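Ectonucleotide pyrophosphatase/phosphodiesterase family member 5 (Mus musculus, PDB 5VEO) probably hydrolyses phosphodiester bonds in a restricted range of nucleotide substrates, as a zinc-dependent ectoenzyme of the alkaline phosphatase superfamily. Local coordinates at residues A[17-22]-A[169-174]; A[43-48]-A[347-352]; A[102-107]-A[130-135]. The protein carries 1 engineered substitution. All coordinates share one frame; numbering follows the deposited sequence.

How the interactions relate
Interactions 1 and 2 lie in the same mixed beta-sheet, their centres about 19 Å apart: 17-22 and 169-174 belong to its middle, while 43-48 and 347-352 lie toward one side. Their segments alternate along the chain (17-22, 43-48, 169-174, 347-352), so the sheet joins early and late parts of the sequence. Interaction 3 joins two loops, both falling in sequence between 43-48 and 169-174; its centre is about 20 Å from that of interaction 1 and 34 Å from that of interaction 2. Interaction 1 carries a zinc ligand and touches AMP, whereas interaction 2 adds the strand outermost within the chain, 349-355, to its inner neighbour 45-51.

Interaction 1 of 3, residues A[17-22]-A[169-174]; sequences LVVSFD and GFLYWE. With ZN (zinc ion), chain E; AMP (adenosine monophosphate), chain Q.
Val19 CG1 lies over one face of the Phe21 ring, and Trp173 CD1 meets that ring in plane at its edge; the indole of Trp173 has Glu174 OE2 above one face, that carboxylate being held through OE1 by Tyr143 OH and a salt bridge to Arg152. Asp22 OD2 sits at the edge of the Tyr172 ring, with carboxylate and ring planes 76° apart. These groups decorate two parallel strands in the central sheet of the alkaline phosphatase fold. Helices 149-160 and 190-210 cover the side bearing Leu17, Val19, Phe21, Leu171 and Trp173; on the reverse, Trp125 touches Val18, Ser20 and Phe170, and Ser20 OG bonds to His62. Five backbone bonds join the strands. Four run nearly along the C=O axis, as from Ser20 N to Leu171 O (2.8 Å), but Val18 N meets Gly169 O from above the carbonyl plane. Leu17 CD1 reaches over Gly169 to within 3.5 Å of its O, a place a side chain there would crowd. Val18 CB rests 3.8 Å from Phe170 CD1. Asp22 leaves the strand end with CG anti to its backbone N (chi1 -163°), and its carboxylate is shared. Tyr172 OH donates to Asp22 OD2 at 2.7 Å from 29° out of the carboxylate plane, which would probably steady the group and help keep it anionic. Asp224 and His225 complete the zinc site, where the metal takes Asp22 OD1 at 1.9 Å and AMP O3P at 1.8 Å. The same Tyr172 OH lies 3.5 Å from AMP C3'.

Interaction 2 of 3, residues A[43-48]-A[347-352]; sequences NGVHVN and KNFTKE
Lys347 turns back through bends at its third and fourth torsions (chi3 111°), which bring NZ alongside Asn43; that residue holds CG anti to its carbonyl carbon. At the other end Glu352 extends with CG anti to the backbone N and then bends (chi2 58°), bringing OE1 to the amide end of Asn48, across it at about a right angle. Lys347 NZ donates to Asn43 OD1 at 3.0 Å, in the carbonyl plane and on a lone pair, while Asn43 ND2 is engaged by Tyr39 O. Asn48 ND2 reaches Glu352 OE1 at 2.9 Å: the oxygen lies near the amide plane but is approached from above the carboxylate plane. Between these polar ends, 45-47 and 349-351 form a parallel pair at one side of the mixed sheet of the alkaline phosphatase-like alpha/beta fold, with 349-355 outermost within the chain. Strand 338-341 bonds to the other side of 45-51, through Ala340 and Phe338. Phe349 N donates almost straight to Gly44 O (2.9 Å), and Lys351 N does likewise to His46 O; the bond from His46 N to Phe349 O is weak, bent to 129°. Asn48 N closes the pair on Lys351 O at 2.9 Å. An alanine in place of Asn48 would lack the amide that grips Glu352 OE1, and would probably leave that carboxylate less firmly placed where the strands turn their corner. Val45 CG1 touches the edge of the Phe349 ring at CD2 (4.0 Å), and Arg346 adds a cation-pi contact to that ring. Lys351 runs out to Asn380 O and Asp383, while its CB lies beside Val47 CG2. On the reverse side, Thr350 CG2 approaches His46 O at 3.7 Å.

Interaction 3 of 3, residues A[102-107]-A[130-135]; sequences FWEEAT and VKIHDS
Apolar contact fills the inner part of this meeting of two loops, each folded into a beta turn: type I from Trp103 to Ala106, and type I' from Ile132 to Ser135. The first loop leads from strand 88-91 to helix 109-115; the second joins strands 120-123 and 139-140 of the mixed sheet. Ile132 CG1 lies 3.7 Å from Trp103 CB, and Ile132 CD1 leans obliquely on the indole. The Trp103 ring is held by Ile97 O at NE1 and by the ring of Tyr63, from helix 58-67, packed edge-to-face, while Tyr63 OH ties the Trp103 carbonyl. Two CH-pi contacts follow. Val130, standing roughly at right angles to Trp103, sets CG1 over the face of the five-membered ring, 3.6 Å from CD1. Glu104 CG lies over the imidazole of His133, the two side chains sliding past each other in opposite directions with carboxylate and ring planes only 13° apart.

The hydrogen bonds gather on His133, which grips the first turn at two places. Its backbone N donates to the anti lone pair of Glu104 OE2 at 2.9 Å. Its ring NE2 donates to Ala106 O, also at 2.9 Å, from well above the carbonyl plane, and the bond is bent (142° at the hydrogen). A bound water extends the first of these: it donates to Glu104 OE2 (2.8 Å) and accepts from Asp134 N (2.8 Å), so the one carboxylate oxygen receives two donors and reaches two consecutive residues of the type I' turn.

The donation to Ala106 O places a proton on His133 NE2. With Glu104 OE2 lying 4.2 Å from His133 ND1, the carboxylate would probably make a positively charged imidazole easier to hold.

Interaction 1 of 3, residues A[17-22]-A[169-174]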
loop_
_atom_site.group_PDB
_atom_site.type_symbol
_atom_site.label_atom_id
_atom_site.label_comp_id
_atom_site.label_asym_id
_atom_site.label_seq_id
_atom_site.Cartn_x
_atom_site.Cartn_y
_atom_site.Cartn_z
ATOM N N LEU A 17 16.711 3.082 -1.655
ATOM C CA LEU A 17 15.833 3.566 -0.596
ATOM C C LEU A 17 14.438 3.707 -1.187
ATOM O O LEU A 17 14.262 4.485 -2.121
ATOM C CB LEU A 17 16.314 4.914 -0.063
ATOM C CG LEU A 17 15.405 5.616 0.933
ATOM C CD1 LEU A 17 15.020 4.695 2.116
ATOM C CD2 LEU A 17 16.018 6.891 1.420
ATOM N N VAL A 18 13.482 2.940 -0.662
ATOM C CA VAL A 18 12.078 3.028 -1.069
ATOM C C VAL A 18 11.349 3.836 -0.014
ATOM O O VAL A 18 11.374 3.496 1.184
ATOM C CB VAL A 18 11.437 1.643 -1.233
ATOM C CG1 VAL A 18 9.956 1.770 -1.685
ATOM C CG2 VAL A 18 12.226 0.790 -2.201
ATOM N N VAL A 19 10.688 4.900 -0.457
ATOM C CA VAL A 19 9.903 5.761 0.407
ATOM C C VAL A 19 8.446 5.616 0.019
ATOM O O VAL A 19 8.114 5.754 -1.161
ATOM C CB VAL A 19 10.331 7.229 0.286
ATOM C CG1 VAL A 19 9.501 8.083 1.221
ATOM C CG2 VAL A 19 11.809 7.360 0.569
ATOM N N SER A 20 7.576 5.382 1.010
ATOM C CA SER A 20 6.126 5.408 0.802
ATOM C C SER A 20 5.536 6.549 1.620
ATOM O O SER A 20 5.624 6.548 2.856
ATOM C CB SER A 20 5.450 4.097 1.192
ATOM O OG SER A 20 4.056 4.233 1.061
ATOM N N PHE A 21 4.987 7.541 0.919
ATOM C CA PHE A 21 4.115 8.537 1.526
ATOM C C PHE A 21 2.714 7.996 1.373
ATOM O O PHE A 21 2.169 7.980 0.265
ATOM C CB PHE A 21 4.247 9.905 0.868
ATOM C CG PHE A 21 5.558 10.569 1.116
ATOM C CD1 PHE A 21 5.855 11.066 2.371
ATOM C CD2 PHE A 21 6.477 10.738 0.094
ATOM C CE1 PHE A 21 7.037 11.681 2.614
ATOM C CE2 PHE A 21 7.686 11.376 0.344
ATOM C CZ PHE A 21 7.958 11.845 1.597
ATOM N N ASP A 22 2.145 7.524 2.469
ATOM C CA ASP A 22 0.897 6.786 2.385
ATOM C C ASP A 22 -0.199 7.646 1.737
ATOM O O ASP A 22 -0.395 8.807 2.111
ATOM C CB ASP A 22 0.480 6.341 3.787
ATOM C CG ASP A 22 -0.562 5.235 3.757
ATOM O OD1 ASP A 22 -1.595 5.447 3.069
ATOM O OD2 ASP A 22 -0.335 4.158 4.369
ATOM N N GLY A 169 16.878 0.227 2.041
ATOM C CA GLY A 169 16.126 0.893 3.086
ATOM C C GLY A 169 14.677 1.128 2.688
ATOM O O GLY A 169 14.356 1.289 1.506
ATOM N N PHE A 170 13.806 1.136 3.701
ATOM C CA PHE A 170 12.375 1.391 3.549
ATOM C C PHE A 170 11.974 2.470 4.538
ATOM O O PHE A 170 12.247 2.343 5.734
ATOM C CB PHE A 170 11.538 0.135 3.807
ATOM C CG PHE A 170 11.751 -0.927 2.794
ATOM C CD1 PHE A 170 11.025 -0.911 1.608
ATOM C CD2 PHE A 170 12.697 -1.922 2.992
ATOM C CE1 PHE A 170 11.221 -1.875 0.641
ATOM C CE2 PHE A 170 12.895 -2.900 2.025
ATOM C CZ PHE A 170 12.165 -2.868 0.843
ATOM N N LEU A 171 11.319 3.516 4.045
ATOM C CA LEU A 171 10.898 4.657 4.848
ATOM C C LEU A 171 9.423 4.903 4.588
ATOM O O LEU A 171 9.005 4.949 3.433
ATOM C CB LEU A 171 11.726 5.897 4.494
ATOM C CG LEU A 171 11.337 7.246 5.068
ATOM C CD1 LEU A 171 11.445 7.231 6.583
ATOM C CD2 LEU A 171 12.182 8.383 4.470
ATOM N N TYR A 172 8.647 5.041 5.656
ATOM C CA TYR A 172 7.200 5.168 5.574
ATOM C C TYR A 172 6.751 6.401 6.347
ATOM O O TYR A 172 7.262 6.691 7.445
ATOM C CB TYR A 172 6.546 3.900 6.124
ATOM C CG TYR A 172 5.050 3.947 6.263
ATOM C CD1 TYR A 172 4.221 3.800 5.158
ATOM C CD2 TYR A 172 4.468 4.155 7.491
ATOM C CE1 TYR A 172 2.846 3.839 5.287
ATOM C CE2 TYR A 172 3.103 4.202 7.633
ATOM C CZ TYR A 172 2.292 4.056 6.528
ATOM O OH TYR A 172 0.940 4.113 6.697
ATOM N N TRP A 173 5.764 7.101 5.782
ATOM C CA TRP A 173 5.123 8.247 6.425
ATOM C C TRP A 173 3.619 8.169 6.181
ATOM O O TRP A 173 3.190 7.754 5.099
ATOM C CB TRP A 173 5.703 9.557 5.884
ATOM C CG TRP A 173 5.255 10.811 6.571
ATOM C CD1 TRP A 173 4.594 11.870 6.005
ATOM C CD2 TRP A 173 5.445 11.150 7.948
ATOM N NE1 TRP A 173 4.379 12.846 6.945
ATOM C CE2 TRP A 173 4.885 12.428 8.146
ATOM C CE3 TRP A 173 6.036 10.495 9.032
ATOM C CZ2 TRP A 173 4.887 13.058 9.385
ATOM C CZ3 TRP A 173 6.056 11.124 10.260
ATOM C CH2 TRP A 173 5.478 12.393 10.431
ATOM N N GLU A 174 2.819 8.579 7.187
ATOM C CA GLU A 174 1.371 8.354 7.189
ATOM C C GLU A 174 0.574 9.416 6.435
ATOM O O GLU A 174 -0.647 9.241 6.246
ATOM C CB GLU A 174 0.863 8.277 8.626
ATOM C CG GLU A 174 1.404 7.091 9.418
ATOM C CD GLU A 174 2.816 7.270 9.976
ATOM O OE1 GLU A 174 3.366 6.258 10.487
ATOM O OE2 GLU A 174 3.347 8.413 9.956
HETATM ZN ZN ZN E . -2.482 3.777 2.637
HETATM P P AMP Q . -4.526 2.696 5.020
HETATM O O1P AMP Q . -5.040 1.402 4.463
HETATM O O2P AMP Q . -5.669 3.651 5.382
HETATM O O3P AMP Q . -3.515 3.383 4.106
HETATM O "O5'" AMP Q . -3.742 2.388 6.381
HETATM C "C5'" AMP Q . -2.734 3.308 6.825
HETATM C "C4'" AMP Q . -2.662 3.451 8.320
HETATM O "O4'" AMP Q . -2.027 2.295 8.852
HETATM C "C3'" AMP Q . -1.800 4.631 8.773
HETATM O "O3'" AMP Q . -2.610 5.669 9.279
HETATM C "C2'" AMP Q . -0.911 4.066 9.886
HETATM O "O2'" AMP Q . -0.927 4.790 11.086
HETATM C "C1'" AMP Q . -1.441 2.659 10.076
HETATM N N9 AMP Q . -0.406 1.699 10.391
HETATM C C8 AMP Q . 0.626 1.317 9.618
HETATM N N7 AMP Q . 1.359 0.379 10.266
HETATM C C5 AMP Q . 0.752 0.178 11.465
HETATM C C6 AMP Q . 0.977 -0.678 12.647
HETATM N N6 AMP Q . 2.025 -1.521 12.674
HETATM N N1 AMP Q . 0.119 -0.591 13.679
HETATM C C2 AMP Q . -0.940 0.239 13.679
HETATM N N3 AMP Q . -1.225 1.045 12.643
HETATM C C4 AMP Q . -0.404 1.050 11.544
#

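Interaction 2 of 3, residues A[43-48]-A[347-352]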
loop_
_atom_site.group_PDB
_atom_site.type_symbol
_atom_site.label_atom_id
_atom_site.label_comp_id
_atom_site.label_asym_id
_atom_site.label_seq_id
_atom_site.Cartn_x
_atom_site.Cartn_y
_atom_site.Cartn_z
ATOM N N ASN A 43 15.459 15.275 -12.683
ATOM C CA ASN A 43 16.725 14.575 -12.567
ATOM C C ASN A 43 16.542 13.069 -12.508
ATOM O O ASN A 43 17.472 12.352 -12.121
ATOM C CB ASN A 43 17.466 15.104 -11.342
ATOM C CG ASN A 43 17.914 16.537 -11.539
ATOM O OD1 ASN A 43 18.814 16.800 -12.343
ATOM N ND2 ASN A 43 17.254 17.470 -10.873
ATOM N N GLY A 44 15.377 12.571 -12.892
ATOM C CA GLY A 44 15.029 11.186 -12.643
ATOM C C GLY A 44 13.898 10.701 -13.532
ATOM O O GLY A 44 13.745 11.150 -14.674
ATOM N N VAL A 45 13.119 9.755 -13.000
ATOM C CA VAL A 45 12.062 9.100 -13.752
ATOM C C VAL A 45 10.735 9.314 -13.036
ATOM O O VAL A 45 10.673 9.519 -11.823
ATOM C CB VAL A 45 12.301 7.588 -13.961
ATOM C CG1 VAL A 45 13.594 7.323 -14.740
ATOM C CG2 VAL A 45 12.330 6.842 -12.633
ATOM N N HIS A 46 9.660 9.223 -13.817
ATOM C CA HIS A 46 8.301 9.464 -13.339
ATOM C C HIS A 46 7.376 8.571 -14.149
ATOM O O HIS A 46 7.515 8.508 -15.367
ATOM C CB HIS A 46 7.955 10.955 -13.512
ATOM C CG HIS A 46 6.561 11.349 -13.115
ATOM N ND1 HIS A 46 5.913 12.402 -13.726
ATOM C CD2 HIS A 46 5.703 10.870 -12.177
ATOM C CE1 HIS A 46 4.714 12.552 -13.186
ATOM N NE2 HIS A 46 4.565 11.645 -12.238
ATOM N N VAL A 47 6.482 7.842 -13.482
ATOM C CA VAL A 47 5.501 6.992 -14.150
ATOM C C VAL A 47 4.121 7.584 -13.886
ATOM O O VAL A 47 3.721 7.729 -12.730
ATOM C CB VAL A 47 5.578 5.536 -13.668
ATOM C CG1 VAL A 47 4.483 4.705 -14.330
ATOM C CG2 VAL A 47 6.969 4.932 -13.983
ATOM N N ASN A 48 3.375 7.905 -14.957
ATOM C CA ASN A 48 2.074 8.554 -14.772
ATOM C C ASN A 48 1.063 7.665 -14.049
ATOM O O ASN A 48 0.371 8.124 -13.128
ATOM C CB ASN A 48 1.487 8.967 -16.122
ATOM C CG ASN A 48 2.096 10.227 -16.669
ATOM O OD1 ASN A 48 2.657 11.045 -15.938
ATOM N ND2 ASN A 48 1.916 10.433 -17.981
ATOM N N LYS A 347 17.402 10.146 -16.475
ATOM C CA LYS A 347 17.195 11.515 -16.021
ATOM C C LYS A 347 16.202 12.226 -16.924
ATOM O O LYS A 347 16.323 12.172 -18.156
ATOM C CB LYS A 347 18.511 12.281 -16.001
ATOM C CG LYS A 347 19.507 11.743 -14.988
ATOM C CD LYS A 347 20.782 12.583 -15.020
ATOM C CE LYS A 347 20.974 13.428 -13.763
ATOM N NZ LYS A 347 20.336 14.780 -13.924
ATOM N N ASN A 348 15.255 12.926 -16.312
ATOM C CA ASN A 348 14.222 13.697 -17.006
ATOM C C ASN A 348 13.370 12.829 -17.937
ATOM O O ASN A 348 13.022 13.239 -19.050
ATOM C CB ASN A 348 14.842 14.868 -17.779
ATOM C CG ASN A 348 13.854 15.966 -18.031
ATOM O OD1 ASN A 348 12.914 16.157 -17.250
ATOM N ND2 ASN A 348 14.030 16.693 -19.133
ATOM N N PHE A 349 12.996 11.642 -17.467
ATOM C CA PHE A 349 12.297 10.644 -18.263
ATOM C C PHE A 349 10.916 10.377 -17.679
ATOM O O PHE A 349 10.774 10.170 -16.462
ATOM C CB PHE A 349 13.086 9.338 -18.320
ATOM C CG PHE A 349 12.381 8.231 -19.054
ATOM C CD1 PHE A 349 12.166 8.312 -20.430
ATOM C CD2 PHE A 349 11.925 7.111 -18.381
ATOM C CE1 PHE A 349 11.526 7.283 -21.108
ATOM C CE2 PHE A 349 11.299 6.083 -19.055
ATOM C CZ PHE A 349 11.074 6.181 -20.424
ATOM N N THR A 350 9.910 10.353 -18.548
ATOM C CA THR A 350 8.542 10.058 -18.142
ATOM C C THR A 350 8.036 8.858 -18.916
ATOM O O THR A 350 8.124 8.814 -20.148
ATOM C CB THR A 350 7.615 11.247 -18.360
ATOM O OG1 THR A 350 8.146 12.379 -17.681
ATOM C CG2 THR A 350 6.209 10.951 -17.805
ATOM N N LYS A 351 7.478 7.914 -18.181
ATOM C CA LYS A 351 6.886 6.693 -18.687
ATOM C C LYS A 351 5.390 6.699 -18.380
ATOM O O LYS A 351 4.971 7.154 -17.311
ATOM C CB LYS A 351 7.580 5.508 -18.016
ATOM C CG LYS A 351 7.034 4.192 -18.342
ATOM C CD LYS A 351 7.952 3.156 -17.785
ATOM C CE LYS A 351 7.283 1.850 -17.771
ATOM N NZ LYS A 351 7.398 1.163 -19.046
ATOM N N GLU A 352 4.572 6.153 -19.288
ATOM C CA GLU A 352 3.130 6.269 -19.086
ATOM C C GLU A 352 2.620 5.373 -17.954
ATOM O O GLU A 352 1.821 5.831 -17.131
ATOM C CB GLU A 352 2.373 5.978 -20.374
ATOM C CG GLU A 352 0.863 5.998 -20.202
ATOM C CD GLU A 352 0.308 7.323 -19.659
ATOM O OE1 GLU A 352 0.973 8.383 -19.788
ATOM O OE2 GLU A 352 -0.822 7.295 -19.117
#

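Interaction 3 of 3, residues A[102-107]-A[130-135]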
loop_
_atom_site.group_PDB
_atom_site.type_symbol
_atom_site.label_atom_id
_atom_site.label_comp_id
_atom_site.label_asym_id
_atom_site.label_seq_id
_atom_site.Cartn_x
_atom_site.Cartn_y
_atom_site.Cartn_z
ATOM N N PHE A 102 0.106 -14.709 9.404
ATOM C CA PHE A 102 -0.581 -13.911 8.395
ATOM C C PHE A 102 0.339 -13.460 7.274
ATOM O O PHE A 102 -0.160 -13.084 6.215
ATOM C CB PHE A 102 -1.263 -12.705 9.041
ATOM C CG PHE A 102 -2.616 -13.030 9.573
ATOM C CD1 PHE A 102 -3.699 -13.133 8.715
ATOM C CD2 PHE A 102 -2.802 -13.292 10.911
ATOM C CE1 PHE A 102 -4.956 -13.458 9.195
ATOM C CE2 PHE A 102 -4.050 -13.634 11.400
ATOM C CZ PHE A 102 -5.123 -13.726 10.545
ATOM N N TRP A 103 1.652 -13.485 7.489
ATOM C CA TRP A 103 2.654 -12.973 6.559
ATOM C C TRP A 103 3.395 -14.060 5.791
ATOM O O TRP A 103 4.051 -13.762 4.784
ATOM C CB TRP A 103 3.681 -12.136 7.341
ATOM C CG TRP A 103 3.053 -10.974 8.032
ATOM C CD1 TRP A 103 2.444 -10.966 9.257
ATOM C CD2 TRP A 103 2.942 -9.648 7.519
ATOM N NE1 TRP A 103 1.964 -9.704 9.541
ATOM C CE2 TRP A 103 2.249 -8.880 8.480
ATOM C CE3 TRP A 103 3.350 -9.037 6.334
ATOM C CZ2 TRP A 103 1.989 -7.531 8.297
ATOM C CZ3 TRP A 103 3.080 -7.702 6.149
ATOM C CH2 TRP A 103 2.407 -6.963 7.118
ATOM N N GLU A 104 3.343 -15.299 6.252
ATOM C CA GLU A 104 4.302 -16.300 5.819
ATOM C C GLU A 104 3.878 -17.062 4.561
ATOM O O GLU A 104 4.557 -18.021 4.174
ATOM C CB GLU A 104 4.586 -17.238 6.992
ATOM C CG GLU A 104 5.457 -16.518 8.012
ATOM C CD GLU A 104 5.694 -17.274 9.292
ATOM O OE1 GLU A 104 4.862 -18.129 9.685
ATOM O OE2 GLU A 104 6.738 -17.000 9.910
ATOM N N GLU A 105 2.811 -16.640 3.876
ATOM C CA GLU A 105 2.560 -17.193 2.549
ATOM C C GLU A 105 3.498 -16.613 1.503
ATOM O O GLU A 105 3.523 -17.105 0.369
ATOM C CB GLU A 105 1.090 -16.985 2.162
ATOM C CG GLU A 105 0.195 -17.634 3.197
ATOM C CD GLU A 105 -1.285 -17.492 2.970
ATOM O OE1 GLU A 105 -2.036 -18.080 3.779
ATOM O OE2 GLU A 105 -1.709 -16.831 2.009
ATOM N N ALA A 106 4.282 -15.599 1.862
ATOM C CA ALA A 106 5.275 -15.012 0.977
ATOM C C ALA A 106 6.511 -14.685 1.799
ATOM O O ALA A 106 6.537 -14.872 3.022
ATOM C CB ALA A 106 4.741 -13.755 0.281
ATOM N N THR A 107 7.534 -14.190 1.112
ATOM C CA THR A 107 8.793 -13.784 1.733
ATOM C C THR A 107 9.147 -12.382 1.256
ATOM O O THR A 107 9.433 -12.202 0.054
ATOM C CB THR A 107 9.905 -14.768 1.385
ATOM O OG1 THR A 107 9.582 -16.051 1.929
ATOM C CG2 THR A 107 11.243 -14.292 1.946
ATOM N N VAL A 130 7.536 -7.079 12.063
ATOM C CA VAL A 130 6.885 -8.367 12.277
ATOM C C VAL A 130 7.906 -9.462 12.018
ATOM O O VAL A 130 8.659 -9.393 11.047
ATOM C CB VAL A 130 5.676 -8.540 11.339
ATOM C CG1 VAL A 130 5.022 -9.924 11.504
ATOM C CG2 VAL A 130 4.635 -7.454 11.565
ATOM N N LYS A 131 7.904 -10.494 12.856
ATOM C CA LYS A 131 8.789 -11.622 12.620
ATOM C C LYS A 131 8.194 -12.472 11.502
ATOM O O LYS A 131 7.055 -12.929 11.600
ATOM C CB LYS A 131 8.985 -12.445 13.893
ATOM C CG LYS A 131 9.954 -13.566 13.694
ATOM C CD LYS A 131 10.106 -14.392 14.973
ATOM C CE LYS A 131 11.235 -13.865 15.814
ATOM N NZ LYS A 131 11.528 -14.723 17.021
ATOM N N ILE A 132 8.944 -12.652 10.421
ATOM C CA ILE A 132 8.462 -13.377 9.251
ATOM C C ILE A 132 9.509 -14.421 8.896
ATOM O O ILE A 132 10.674 -14.082 8.661
ATOM C CB ILE A 132 8.193 -12.435 8.063
ATOM C CG1 ILE A 132 7.170 -11.357 8.460
ATOM C CG2 ILE A 132 7.689 -13.220 6.856
ATOM C CD1 ILE A 132 7.023 -10.226 7.416
ATOM N N HIS A 133 9.100 -15.683 8.849
ATOM C CA HIS A 133 10.036 -16.792 8.671
ATOM C C HIS A 133 11.226 -16.661 9.627
ATOM O O HIS A 133 12.386 -16.835 9.249
ATOM C CB HIS A 133 10.513 -16.881 7.219
ATOM C CG HIS A 133 9.405 -17.043 6.225
ATOM N ND1 HIS A 133 8.523 -18.101 6.261
ATOM C CD2 HIS A 133 9.038 -16.282 5.167
ATOM C CE1 HIS A 133 7.655 -17.980 5.270
ATOM N NE2 HIS A 133 7.949 -16.890 4.589
ATOM N N ASP A 134 10.920 -16.340 10.881
ATOM C CA ASP A 134 11.899 -16.183 11.960
ATOM C C ASP A 134 12.893 -15.048 11.722
ATOM O O ASP A 134 13.975 -15.038 12.320
ATOM C CB ASP A 134 12.671 -17.489 12.210
ATOM C CG ASP A 134 11.833 -18.533 12.909
ATOM O OD1 ASP A 134 10.742 -18.195 13.402
ATOM O OD2 ASP A 134 12.275 -19.698 12.984
ATOM N N SER A 135 12.551 -14.053 10.893
ATOM C CA SER A 135 13.508 -13.027 10.508
ATOM C C SER A 135 12.861 -11.657 10.556
ATOM O O SER A 135 11.652 -11.513 10.344
ATOM C CB SER A 135 14.049 -13.213 9.087
ATOM O OG SER A 135 14.701 -14.448 8.921
HETATM O O HOH W 1 8.382 -16.332 12.092
#